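Local coordinates for protein TbiB1 (PDB 5V1V) that probably recognises the leader region of a lasso-peptide precursor as a PqqD-like binding protein, and here holds the TbiA(alpha) leader peptide, at residues G36-S41 with D54-E59; M4-A9 with L42-K47. One frame throughout, in Å; residues are numbered along the deposited sequence.

Interaction 1 of 2, residues G36-S41 with D54-E59; sequences GSRIWS and DAICAE. With ZN (zinc ion), chain F.
Arg38 and Glu59 join helices 34-44 and 49-59 of the PqqD-like fold, a winged helix-turn-helix in which a three-stranded sheet accompanies the helices, through a side-on, two-pronged salt bridge. Arg38 NE gives its hydrogen to Glu59 OE1 at 2.7 Å in a nearly straight bond. The second prong, Arg38 NH2 to Glu59 OE2, spans 2.8 Å. Both oxygens accept through their syn lone pairs, and guanidinium and carboxylate lie only 14° from coplanar, so the pairing fixes the rotation of each flat group. Arg38 reaches this position with CG anti to the backbone N and a bend at chi2 (68°), meeting the extended Glu59 chain at about a right angle. With an alanine here, the Glu59 carboxylate would probably lose both donors and become free to turn, and the CD1 methyl of Ile56 would lose part of its cover.

Beneath the ion pair, Ile56 CD1 lies 3.9 Å from Arg38 CG and 4.2 Å from Ile39 CG1. The helix segments run at 136° with axes 11.0 Å apart, a spacing bridged by side chains. Helix 64-80 supports this layer, with Leu71 and Phe74 against Ile39 and Val67 against Ile56; the bound leader peptide also packs on both isoleucines. Farther out, Asp54 shares a zinc ion with Glu50, its OD2 binding the metal at 2.0 Å.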
ATOM      1  N   GLY A  36      -3.502   5.188  -0.249  1.00 14.05           N
ATOM      2  CA  GLY A  36      -3.129   3.766  -0.163  1.00 13.30           C
ATOM      3  C   GLY A  36      -2.857   3.154  -1.524  1.00 14.40           C
ATOM      4  O   GLY A  36      -1.882   2.412  -1.708  1.00 13.30           O
ATOM      5  N   SER A  37      -3.733   3.470  -2.479  1.00 14.38           N
ATOM      6  CA  SER A  37      -3.568   3.012  -3.855  0.50 14.75           C
ATOM      7  C   SER A  37      -2.306   3.584  -4.486  1.00 14.80           C
ATOM      8  O   SER A  37      -1.589   2.882  -5.200  1.00 15.18           O
ATOM      9  CB  SER A  37      -4.783   3.388  -4.697  0.50 16.92           C
ATOM     10  OG  SER A  37      -5.913   2.659  -4.279  0.50 18.35           O
ATOM     11  N   ARG A  38      -2.031   4.860  -4.215  1.00 14.91           N
ATOM     12  CA  ARG A  38      -0.827   5.486  -4.739  1.00 15.10           C
ATOM     13  C   ARG A  38       0.437   4.836  -4.169  1.00 13.59           C
ATOM     14  O   ARG A  38       1.381   4.549  -4.914  1.00 13.97           O
ATOM     15  CB  ARG A  38      -0.818   6.998  -4.491  1.00 16.47           C
ATOM     16  CG  ARG A  38       0.402   7.702  -5.072  1.00 16.13           C
ATOM     17  CD  ARG A  38       0.430   7.715  -6.594  1.00 19.18           C
ATOM     18  NE  ARG A  38       1.633   8.390  -7.073  1.00 20.55           N
ATOM     19  CZ  ARG A  38       2.501   7.894  -7.950  1.00 20.74           C
ATOM     20  NH1 ARG A  38       2.309   6.701  -8.503  1.00 23.83           N
ATOM     21  NH2 ARG A  38       3.558   8.613  -8.294  1.00 23.44           N
ATOM     22  N   ILE A  39       0.452   4.611  -2.856  1.00 13.02           N
ATOM     23  CA  ILE A  39       1.562   3.903  -2.222  1.00 11.79           C
ATOM     24  C   ILE A  39       1.740   2.518  -2.850  1.00 11.66           C
ATOM     25  O   ILE A  39       2.864   2.125  -3.163  1.00 12.45           O
ATOM     26  CB  ILE A  39       1.390   3.818  -0.695  1.00 11.95           C
ATOM     27  CG1 ILE A  39       1.503   5.224  -0.099  1.00 12.58           C
ATOM     28  CG2 ILE A  39       2.439   2.879  -0.103  1.00 12.06           C
ATOM     29  CD1 ILE A  39       0.955   5.322   1.308  1.00 13.79           C
ATOM     30  N   TRP A  40       0.643   1.787  -3.057  1.00 11.25           N
ATOM     31  CA  TRP A  40       0.748   0.471  -3.669  1.00 11.36           C
ATOM     32  C   TRP A  40       1.388   0.549  -5.056  1.00 12.48           C
ATOM     33  O   TRP A  40       2.279  -0.233  -5.390  1.00 13.19           O
ATOM     34  CB  TRP A  40      -0.622  -0.188  -3.731  1.00 12.11           C
ATOM     35  CG  TRP A  40      -0.549  -1.603  -4.211  1.00 11.89           C
ATOM     36  CD1 TRP A  40      -0.784  -2.047  -5.484  1.00 12.37           C
ATOM     37  CD2 TRP A  40      -0.180  -2.760  -3.441  1.00 11.03           C
ATOM     38  NE1 TRP A  40      -0.592  -3.405  -5.549  1.00 12.05           N
ATOM     39  CE2 TRP A  40      -0.235  -3.870  -4.311  1.00 12.14           C
ATOM     40  CE3 TRP A  40       0.166  -2.971  -2.100  1.00 10.81           C
ATOM     41  CZ2 TRP A  40       0.054  -5.172  -3.895  1.00 12.43           C
ATOM     42  CZ3 TRP A  40       0.456  -4.277  -1.681  1.00 11.86           C
ATOM     43  CH2 TRP A  40       0.396  -5.358  -2.582  1.00 11.44           C
ATOM     44  N   SER A  41       0.955   1.523  -5.850  1.00 13.19           N
ATOM     45  CA  SER A  41       1.516   1.699  -7.185  1.00 14.28           C
ATOM     46  C   SER A  41       3.023   1.962  -7.150  1.00 14.58           C
ATOM     47  O   SER A  41       3.776   1.447  -7.987  1.00 16.63           O
ATOM     48  CB  SER A  41       0.792   2.812  -7.935  1.00 16.73           C
ATOM     49  OG  SER A  41      -0.553   2.451  -8.181  1.00 22.18           O
ATOM     50  N   ASP A  54       8.881  10.759  -0.239  1.00 13.94           N
ATOM     51  CA  ASP A  54       9.138  11.939  -1.050  1.00 13.91           C
ATOM     52  C   ASP A  54       8.045  12.133  -2.092  1.00 13.92           C
ATOM     53  O   ASP A  54       7.627  13.262  -2.330  1.00 15.62           O
ATOM     54  CB  ASP A  54      10.521  11.863  -1.683  1.00 16.12           C
ATOM     55  CG  ASP A  54      11.625  12.006  -0.665  1.00 16.01           C
ATOM     56  OD1 ASP A  54      11.331  12.269   0.523  1.00 18.23           O
ATOM     57  OD2 ASP A  54      12.802  11.847  -1.053  1.00 16.30           O
ATOM     58  N   ALA A  55       7.567  11.043  -2.695  1.00 13.78           N
ATOM     59  CA  ALA A  55       6.508  11.126  -3.698  1.00 13.16           C
ATOM     60  C   ALA A  55       5.201  11.632  -3.102  1.00 14.08           C
ATOM     61  O   ALA A  55       4.570  12.531  -3.664  1.00 15.67           O
ATOM     62  CB  ALA A  55       6.308   9.781  -4.377  1.00 14.17           C
ATOM     63  N   ILE A  56       4.813  11.082  -1.953  1.00 13.85           N
ATOM     64  CA  ILE A  56       3.584  11.517  -1.295  1.00 14.37           C
ATOM     65  C   ILE A  56       3.692  12.985  -0.863  1.00 15.43           C
ATOM     66  O   ILE A  56       2.740  13.743  -1.019  1.00 16.05           O
ATOM     67  CB  ILE A  56       3.190  10.580  -0.127  1.00 14.18           C
ATOM     68  CG1 ILE A  56       2.953   9.141  -0.631  1.00 15.13           C
ATOM     69  CG2 ILE A  56       1.947  11.098   0.581  1.00 14.96           C
ATOM     70  CD1 ILE A  56       1.941   9.002  -1.762  1.00 18.10           C
ATOM     71  N   CYS A  57       4.856  13.395  -0.363  1.00 16.01           N
ATOM     72  CA  CYS A  57       5.083  14.803  -0.004  1.00 15.79           C
ATOM     73  C   CYS A  57       5.018  15.756  -1.189  1.00 16.46           C
ATOM     74  O   CYS A  57       4.643  16.921  -1.029  1.00 17.99           O
ATOM     75  CB  CYS A  57       6.424  14.974   0.688  1.00 16.59           C
ATOM     76  SG  CYS A  57       6.404  14.391   2.386  1.00 19.28           S
ATOM     77  N   ALA A  58       5.395  15.271  -2.368  1.00 16.25           N
ATOM     78  CA  ALA A  58       5.366  16.081  -3.578  1.00 17.37           C
ATOM     79  C   ALA A  58       3.952  16.180  -4.153  1.00 17.30           C
ATOM     80  O   ALA A  58       3.592  17.192  -4.763  1.00 20.31           O
ATOM     81  CB  ALA A  58       6.322  15.503  -4.609  1.00 19.04           C
ATOM     82  N   GLU A  59       3.153  15.134  -3.949  1.00 17.32           N
ATOM     83  CA  GLU A  59       1.859  14.982  -4.625  1.00 16.46           C
ATOM     84  C   GLU A  59       0.652  15.391  -3.787  1.00 15.88           C
ATOM     85  O   GLU A  59      -0.445  15.581  -4.326  1.00 18.47           O
ATOM     86  CB  GLU A  59       1.701  13.536  -5.091  1.00 16.72           C
ATOM     87  CG  GLU A  59       2.675  13.157  -6.198  1.00 18.53           C
ATOM     88  CD  GLU A  59       2.648  11.681  -6.554  1.00 21.66           C
ATOM     89  OE1 GLU A  59       1.670  10.985  -6.202  1.00 21.85           O
ATOM     90  OE2 GLU A  59       3.613  11.224  -7.203  1.00 26.15           O
TER
HETATM   91 ZN    ZN F 102      14.252  12.062   0.253  1.00 16.88          ZN
HETATM   92  O   HOH W   1      13.802  13.916   0.999  1.00 20.29           O

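Interaction 2 of 2, residues M4-A9 with L42-K47; sequences MKISDA and LLEEGK. With ZN (zinc ion), chain E.
Ile6 CG1 stands anti to its carbonyl carbon (chi1 -67°) and, with CD1 carried on by an anti chi2, the methyl reaches the helix backbone at Leu43 and the CG of Glu44, while Met4, its CG between backbone N and carbonyl carbon (chi1 63°), extends its thioether until CE meets Leu43 CD2. The contact thus lays the short N-terminal strand 5-6, paired antiparallel with strand 84-85, over the C-terminal end of helix 34-44, which closes in a Schellman motif at Gly46.

Three side-chain touches make the interface. Met4 and Leu43 cross at about a right angle, with Met4 CE 3.3 Å from Leu43 CD2, tighter than usual for two carbons. Ile6 crosses Leu43 obliquely, with Ile6 CD1 3.9 Å from Leu43 CB, and the same methyl lies 3.3 Å from Glu44 CG. Leu75 of helix 64-80 touches both Met4 and Leu43, extending the apolar layer.

Water joins the backbones where direct bonds are absent. One molecule accepts from Ile6 N at 3.0 Å and donates to Leu43 O at 2.8 Å; a second donates to Lys47 O and, weakly, to Met4 O. The Schellman turn is closed by Gly46 N to Leu43 O and Lys47 N to Leu42 O, and the positive phi of Gly46 (78°) suits a glycine.

Beyond CG, the Glu44 chain runs extended to a zinc ion that His14 also binds, tying this helix to strand 10-15. A water is a further ligand, and Glu44 OE1 holds the zinc ion at 1.9 Å.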
ATOM      1  N   MET A   4      12.581  -4.471   0.427  1.00 18.76           N
ATOM      2  CA  MET A   4      11.233  -5.043   0.521  1.00 17.99           C
ATOM      3  C   MET A   4      10.541  -5.094  -0.840  1.00 15.41           C
ATOM      4  O   MET A   4      10.980  -4.447  -1.795  1.00 18.55           O
ATOM      5  CB  MET A   4      10.382  -4.272   1.544  1.00 19.91           C
ATOM      6  CG  MET A   4      10.139  -2.817   1.193  1.00 21.44           C
ATOM      7  SD  MET A   4       9.159  -1.914   2.406  1.00 24.27           S
ATOM      8  CE  MET A   4       8.464  -0.657   1.347  1.00 28.95           C
ATOM      9  N   LYS A   5       9.469  -5.878  -0.932  1.00 15.18           N
ATOM     10  CA  LYS A   5       8.693  -5.982  -2.166  1.00 15.05           C
ATOM     11  C   LYS A   5       7.286  -6.516  -1.920  1.00 13.59           C
ATOM     12  O   LYS A   5       7.034  -7.193  -0.939  1.00 13.19           O
ATOM     13  CB  LYS A   5       9.395  -6.887  -3.179  1.00 16.69           C
ATOM     14  CG  LYS A   5       9.394  -8.365  -2.837  1.00 16.60           C
ATOM     15  CD  LYS A   5      10.026  -9.146  -3.975  1.00 20.55           C
ATOM     16  CE  LYS A   5       9.312 -10.464  -4.170  1.00 22.04           C
ATOM     17  NZ  LYS A   5      10.102 -11.332  -5.075  1.00 19.23           N
ATOM     18  N   ILE A   6       6.376  -6.230  -2.844  1.00 11.74           N
ATOM     19  CA  ILE A   6       5.069  -6.877  -2.860  1.00 12.81           C
ATOM     20  C   ILE A   6       5.232  -8.401  -2.944  1.00 12.65           C
ATOM     21  O   ILE A   6       6.111  -8.909  -3.655  1.00 13.55           O
ATOM     22  CB  ILE A   6       4.221  -6.344  -4.030  1.00 14.08           C
ATOM     23  CG1 ILE A   6       3.885  -4.874  -3.765  1.00 14.68           C
ATOM     24  CG2 ILE A   6       2.988  -7.216  -4.276  1.00 15.31           C
ATOM     25  CD1 ILE A   6       3.360  -4.173  -4.986  1.00 16.29           C
ATOM     26  N   SER A   7       4.405  -9.135  -2.197  1.00 12.37           N
ATOM     27  CA  SER A   7       4.432 -10.587  -2.258  1.00 12.38           C
ATOM     28  C   SER A   7       4.177 -11.082  -3.682  1.00 12.82           C
ATOM     29  O   SER A   7       3.283 -10.576  -4.377  1.00 12.59           O
ATOM     30  CB  SER A   7       3.385 -11.184  -1.320  1.00 14.18           C
ATOM     31  OG  SER A   7       3.166 -12.556  -1.594  1.00 16.50           O
ATOM     32  N   ASP A   8       4.931 -12.109  -4.085  1.00 13.31           N
ATOM     33  CA  ASP A   8       4.742 -12.735  -5.392  1.00 14.79           C
ATOM     34  C   ASP A   8       3.395 -13.445  -5.513  1.00 15.78           C
ATOM     35  O   ASP A   8       2.991 -13.825  -6.610  1.00 19.79           O
ATOM     36  CB  ASP A   8       5.877 -13.723  -5.684  1.00 18.25           C
ATOM     37  CG  ASP A   8       7.197 -13.035  -5.966  1.00 21.64           C
ATOM     38  OD1 ASP A   8       7.193 -11.924  -6.539  1.00 24.16           O
ATOM     39  OD2 ASP A   8       8.243 -13.617  -5.611  1.00 26.99           O
ATOM     40  N   ALA A   9       2.705 -13.628  -4.391  1.00 13.89           N
ATOM     41  CA  ALA A   9       1.400 -14.287  -4.378  1.00 14.59           C
ATOM     42  C   ALA A   9       0.213 -13.342  -4.581  1.00 13.35           C
ATOM     43  O   ALA A   9      -0.930 -13.780  -4.623  1.00 13.98           O
ATOM     44  CB  ALA A   9       1.227 -15.090  -3.098  1.00 15.49           C
ATOM     45  N   LEU A  42       3.464   2.742  -6.166  1.00 13.72           N
ATOM     46  CA  LEU A  42       4.890   3.009  -5.988  1.00 13.72           C
ATOM     47  C   LEU A  42       5.650   1.754  -5.542  1.00 14.17           C
ATOM     48  O   LEU A  42       6.762   1.501  -6.002  1.00 14.44           O
ATOM     49  CB  LEU A  42       5.100   4.163  -5.002  1.00 14.30           C
ATOM     50  CG  LEU A  42       4.629   5.536  -5.505  1.00 14.97           C
ATOM     51  CD1 LEU A  42       4.302   6.477  -4.354  1.00 14.88           C
ATOM     52  CD2 LEU A  42       5.656   6.156  -6.439  1.00 16.83           C
ATOM     53  N   LEU A  43       5.045   0.965  -4.650  1.00 13.71           N
ATOM     54  CA  LEU A  43       5.630  -0.326  -4.273  1.00 13.76           C
ATOM     55  C   LEU A  43       5.760  -1.250  -5.489  1.00 14.68           C
ATOM     56  O   LEU A  43       6.762  -1.955  -5.644  1.00 15.64           O
ATOM     57  CB  LEU A  43       4.813  -1.010  -3.177  1.00 13.46           C
ATOM     58  CG  LEU A  43       4.882  -0.375  -1.789  1.00 13.61           C
ATOM     59  CD1 LEU A  43       3.777  -0.966  -0.929  1.00 14.40           C
ATOM     60  CD2 LEU A  43       6.242  -0.558  -1.131  1.00 15.28           C
ATOM     61  N   GLU A  44       4.747  -1.249  -6.352  1.00 14.60           N
ATOM     62  CA  GLU A  44       4.790  -2.042  -7.582  1.00 16.34           C
ATOM     63  C   GLU A  44       5.992  -1.693  -8.456  1.00 18.18           C
ATOM     64  O   GLU A  44       6.537  -2.562  -9.144  1.00 20.82           O
ATOM     65  CB  GLU A  44       3.488  -1.889  -8.369  1.00 17.68           C
ATOM     66  CG  GLU A  44       2.308  -2.573  -7.706  1.00 19.16           C
ATOM     67  CD  GLU A  44       1.009  -2.399  -8.460  1.00 20.86           C
ATOM     68  OE1 GLU A  44       0.650  -1.253  -8.790  1.00 20.41           O
ATOM     69  OE2 GLU A  44       0.327  -3.413  -8.697  1.00 24.85           O
ATOM     70  N   GLU A  45       6.399  -0.426  -8.405  1.00 18.61           N
ATOM     71  CA  GLU A  45       7.552   0.081  -9.160  1.00 19.33           C
ATOM     72  C   GLU A  45       8.887  -0.175  -8.456  1.00 19.77           C
ATOM     73  O   GLU A  45       9.951   0.175  -8.982  1.00 22.76           O
ATOM     74  CB  GLU A  45       7.398   1.585  -9.427  1.00 21.06           C
ATOM     75  CG  GLU A  45       6.247   1.950 -10.349  1.00 25.00           C
ATOM     76  CD  GLU A  45       5.819   3.399 -10.205  1.00 30.97           C
ATOM     77  OE1 GLU A  45       6.518   4.177  -9.522  1.00 34.96           O
ATOM     78  OE2 GLU A  45       4.771   3.763 -10.774  1.00 35.81           O
ATOM     79  N   GLY A  46       8.835  -0.763  -7.262  1.00 18.19           N
ATOM     80  CA  GLY A  46      10.045  -1.031  -6.494  1.00 18.90           C
ATOM     81  C   GLY A  46      10.611   0.192  -5.797  1.00 18.82           C
ATOM     82  O   GLY A  46      11.798   0.228  -5.465  1.00 19.86           O
ATOM     83  N   LYS A  47       9.768   1.195  -5.560  1.00 18.46           N
ATOM     84  CA  LYS A  47      10.208   2.400  -4.857  1.00 16.94           C
ATOM     85  C   LYS A  47      10.461   2.085  -3.382  1.00 16.59           C
ATOM     86  O   LYS A  47       9.682   1.375  -2.760  1.00 17.89           O
ATOM     87  CB  LYS A  47       9.178   3.530  -5.001  1.00 18.63           C
ATOM     88  CG  LYS A  47       8.874   3.968  -6.429  1.00 21.59           C
ATOM     89  CD  LYS A  47      10.029   4.699  -7.085  1.00 25.98           C
ATOM     90  CE  LYS A  47       9.684   5.030  -8.528  1.00 29.12           C
ATOM     91  NZ  LYS A  47      10.901   5.198  -9.369  1.00 35.65           N
TER
HETATM   92 ZN    ZN E 101      -0.589  -1.196 -10.292  1.00 28.80          ZN
HETATM   93  O   HOH W   2      10.188  -1.137  -1.914  1.00 29.18           O
HETATM   94  O   HOH W   3       7.410  -4.573  -5.068  1.00 22.70           O
HETATM   95  O   HOH W   4       0.238   0.399 -11.047  1.00 28.79           O

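Interactions 1 and 2 have centres 13 Å apart and share helix 34-44: residues 36-41, in its middle, face helix 49-59, and 42-47, on its last turn and the Schellman turn that follows, meet the N-terminal strand. Their segments alternate along the chain, in the order 4-9, 36-41, 42-47, 54-59, so the two contacts interlock in sequence. They also touch directly, Trp40 CZ2 lying 3.6 Å from Ile6 CG2 and Ala55 CB 3.9 Å from Leu42 CD1. Helix 64-80 packs against side chains of both. Helix 34-44 therefore connects the N-terminal strand with the helical layer on which the leader peptide packs, and each contact includes one ligand of a different zinc ion.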